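Local atomic coordinates of laccase (Botrytis aclada, PDB entry 3SQR), a protein that oxidises phenolic compounds such as hydroquinones with its copper ions while reducing dioxygen to water, and probably acts in lignin degradation and detoxification of lignin-derived products. Residues 72-77 with 121-126. Sequence-based numbering, arbitrary orientation.
Sequences LSVENS and TSIHWH. With CU (copper (II) ion), chain F; NAG (2-acetamido-2-deoxy-beta-D-glucopyranose), chain H; NAG (2-acetamido-2-deoxy-beta-D-glucopyranose), chain G.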
# COMPACT_ATOMS: atom_id res chain seq x y z
N LEU A 72 8.69 5.28 17.12
CA LEU A 72 8.10 6.21 16.16
C LEU A 72 7.15 7.07 16.90
O LEU A 72 6.37 6.61 17.74
CB LEU A 72 7.32 5.50 15.04
CG LEU A 72 8.13 4.61 14.09
CD1 LEU A 72 7.28 3.89 13.06
CD2 LEU A 72 9.18 5.47 13.44
N SER A 73 7.16 8.33 16.53
CA SER A 73 6.23 9.28 17.07
C SER A 73 5.36 9.81 15.95
O SER A 73 5.84 10.36 14.96
CB SER A 73 7.00 10.39 17.78
OG SER A 73 6.16 11.50 18.02
N VAL A 74 4.06 9.66 16.13
CA VAL A 74 3.10 10.19 15.20
C VAL A 74 2.86 11.63 15.56
O VAL A 74 2.39 11.92 16.65
CB VAL A 74 1.79 9.41 15.19
CG1 VAL A 74 0.74 10.09 14.31
CG2 VAL A 74 2.10 7.98 14.75
N GLU A 75 3.22 12.49 14.64
CA GLU A 75 3.27 13.92 14.92
C GLU A 75 2.48 14.79 14.02
O GLU A 75 2.18 14.51 12.88
CB GLU A 75 4.72 14.39 14.90
CG GLU A 75 5.60 13.52 15.73
CD GLU A 75 6.89 14.12 16.16
OE1 GLU A 75 7.51 14.90 15.39
OE2 GLU A 75 7.28 13.79 17.29
N ASN A 76 2.11 15.93 14.61
CA ASN A 76 1.44 16.97 13.93
C ASN A 76 2.45 18.03 13.53
O ASN A 76 3.03 18.68 14.39
CB ASN A 76 0.34 17.48 14.86
CG ASN A 76 -0.68 18.30 14.14
OD1 ASN A 76 -0.50 18.82 13.02
ND2 ASN A 76 -1.82 18.46 14.83
N SER A 77 2.72 18.12 12.25
CA SER A 77 3.88 18.81 11.75
C SER A 77 3.57 19.91 10.76
O SER A 77 2.42 20.11 10.31
CB SER A 77 4.72 17.74 11.02
OG SER A 77 4.92 16.57 11.81
N THR A 121 -4.77 6.93 16.16
CA THR A 121 -3.99 6.49 15.00
C THR A 121 -3.80 4.98 15.14
O THR A 121 -4.01 4.38 16.15
CB THR A 121 -2.69 7.24 14.88
OG1 THR A 121 -2.15 7.05 13.54
CG2 THR A 121 -1.65 6.76 15.92
N SER A 122 -3.28 4.35 14.09
CA SER A 122 -3.17 2.92 14.06
C SER A 122 -2.32 2.66 12.86
O SER A 122 -2.68 3.12 11.79
CB SER A 122 -4.52 2.30 13.77
OG SER A 122 -4.39 0.92 13.92
N ILE A 123 -1.22 1.92 13.02
CA ILE A 123 -0.22 1.83 11.96
C ILE A 123 -0.21 0.45 11.41
O ILE A 123 -0.01 -0.52 12.16
CB ILE A 123 1.17 2.16 12.47
CG1 ILE A 123 1.16 3.47 13.23
CG2 ILE A 123 2.24 2.20 11.28
CD1 ILE A 123 0.55 4.68 12.59
N HIS A 124 -0.38 0.37 10.09
CA HIS A 124 -0.38 -0.85 9.33
C HIS A 124 0.97 -1.00 8.55
O HIS A 124 1.54 -0.07 8.05
CB HIS A 124 -1.56 -0.87 8.37
CG HIS A 124 -1.51 -1.99 7.37
ND1 HIS A 124 -1.61 -3.31 7.75
CD2 HIS A 124 -1.45 -1.97 6.02
CE1 HIS A 124 -1.50 -4.07 6.66
NE2 HIS A 124 -1.44 -3.29 5.60
N TRP A 125 1.40 -2.23 8.49
CA TRP A 125 2.70 -2.62 7.87
C TRP A 125 2.26 -3.31 6.59
O TRP A 125 1.79 -4.45 6.60
CB TRP A 125 3.48 -3.50 8.87
CG TRP A 125 3.31 -2.98 10.26
CD1 TRP A 125 2.36 -3.37 11.19
CD2 TRP A 125 4.01 -1.89 10.86
NE1 TRP A 125 2.45 -2.59 12.29
CE2 TRP A 125 3.41 -1.65 12.10
CE3 TRP A 125 5.03 -1.02 10.41
CZ2 TRP A 125 3.79 -0.62 12.90
CZ3 TRP A 125 5.42 0.02 11.22
CH2 TRP A 125 4.81 0.22 12.48
N HIS A 126 2.33 -2.55 5.48
CA HIS A 126 1.63 -2.95 4.30
C HIS A 126 2.18 -4.24 3.72
O HIS A 126 3.33 -4.37 3.37
CB HIS A 126 1.51 -1.80 3.29
CG HIS A 126 0.70 -2.17 2.12
ND1 HIS A 126 -0.42 -1.49 1.74
CD2 HIS A 126 0.90 -3.13 1.18
CE1 HIS A 126 -0.91 -2.03 0.65
NE2 HIS A 126 -0.15 -3.06 0.30
CU CU F . -1.52 -0.03 2.50
C1 NAG H . -2.82 19.28 14.30
C2 NAG H . -4.15 18.99 14.93
C3 NAG H . -5.17 19.99 14.44
C4 NAG H . -4.73 21.43 14.67
C5 NAG H . -3.35 21.57 14.06
C6 NAG H . -2.82 22.99 14.29
C7 NAG H . -4.58 16.63 15.14
C8 NAG H . -5.08 15.43 14.41
N2 NAG H . -4.60 17.70 14.45
O3 NAG H . -6.39 19.70 15.05
O4 NAG H . -5.63 22.29 13.99
O5 NAG H . -2.49 20.62 14.68
O6 NAG H . -2.64 23.16 15.68
O7 NAG H . -4.19 16.55 16.29
C1 NAG G . 11.08 9.49 16.64
C2 NAG G . 12.38 8.91 17.13
C3 NAG G . 12.26 8.43 18.56
C4 NAG G . 11.80 9.58 19.41
C5 NAG G . 10.52 10.13 18.87
C6 NAG G . 10.00 11.32 19.69
C7 NAG G . 13.48 7.85 15.21
C8 NAG G . 13.58 6.56 14.44
N2 NAG G . 12.67 7.76 16.28
O3 NAG G . 13.51 8.04 18.97
O4 NAG G . 11.60 9.10 20.69
O5 NAG G . 10.69 10.57 17.52
O6 NAG G . 11.00 12.37 19.62
O7 NAG G . 14.08 8.86 14.85
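Leu72 meets the Trp125 indole at its edge, near the ring plane, with CD1 4.5 Å from CH2 of the six-membered ring; one indole face carries CG2 of Ile123, 3.5 Å above the plane and displaced toward the rim. One face of the His124 imidazole is approached, again near the rim, by the backbone N of His126. Further along, Val74 and Thr121 meet tip to tip, methyl against methyl, with Val74 CG2 4.1 Å from Thr121 CG2. Val74 CG2 also lies 4.2 Å from Ile123 CD1; a single branch serves both partners. With CG1 anti to the backbone N (chi1 174°), CG2 stands beside that N, anti to the carbonyl carbon, and is the branch that meets 121-126. Thr121 turns its methyl to this apolar seam, while its OG1 hydrogen-bonds to Gln174. No hydrogen bond joins 72-77 to 121-126; the packing is apolar and buried, and Phe91, Ile110, Val112 and Tyr167 extend it. Within 72-77, on strand 67-79, Ser73 OG donates to Glu75 OE2 (2.7 Å) on the anti side of the carboxylate, and Asn76 ND2 is bonded to C1 of an N-linked glycan. At the far end of 121-126, His126 ND1 binds copper at 2.0 Å, with His168 and His527 as the other protein ligands, while its NE2 is hydrogen-bonded to Asp500. His124 is probably a ligand of the type 2 copper. The contact thus joins the two facing sheets of a cupredoxin-like beta sandwich, whose edge strand 123-125 itself carries His124 of the His-X-His motif, completed by His126, at the trinuclear copper site of multicopper oxidases.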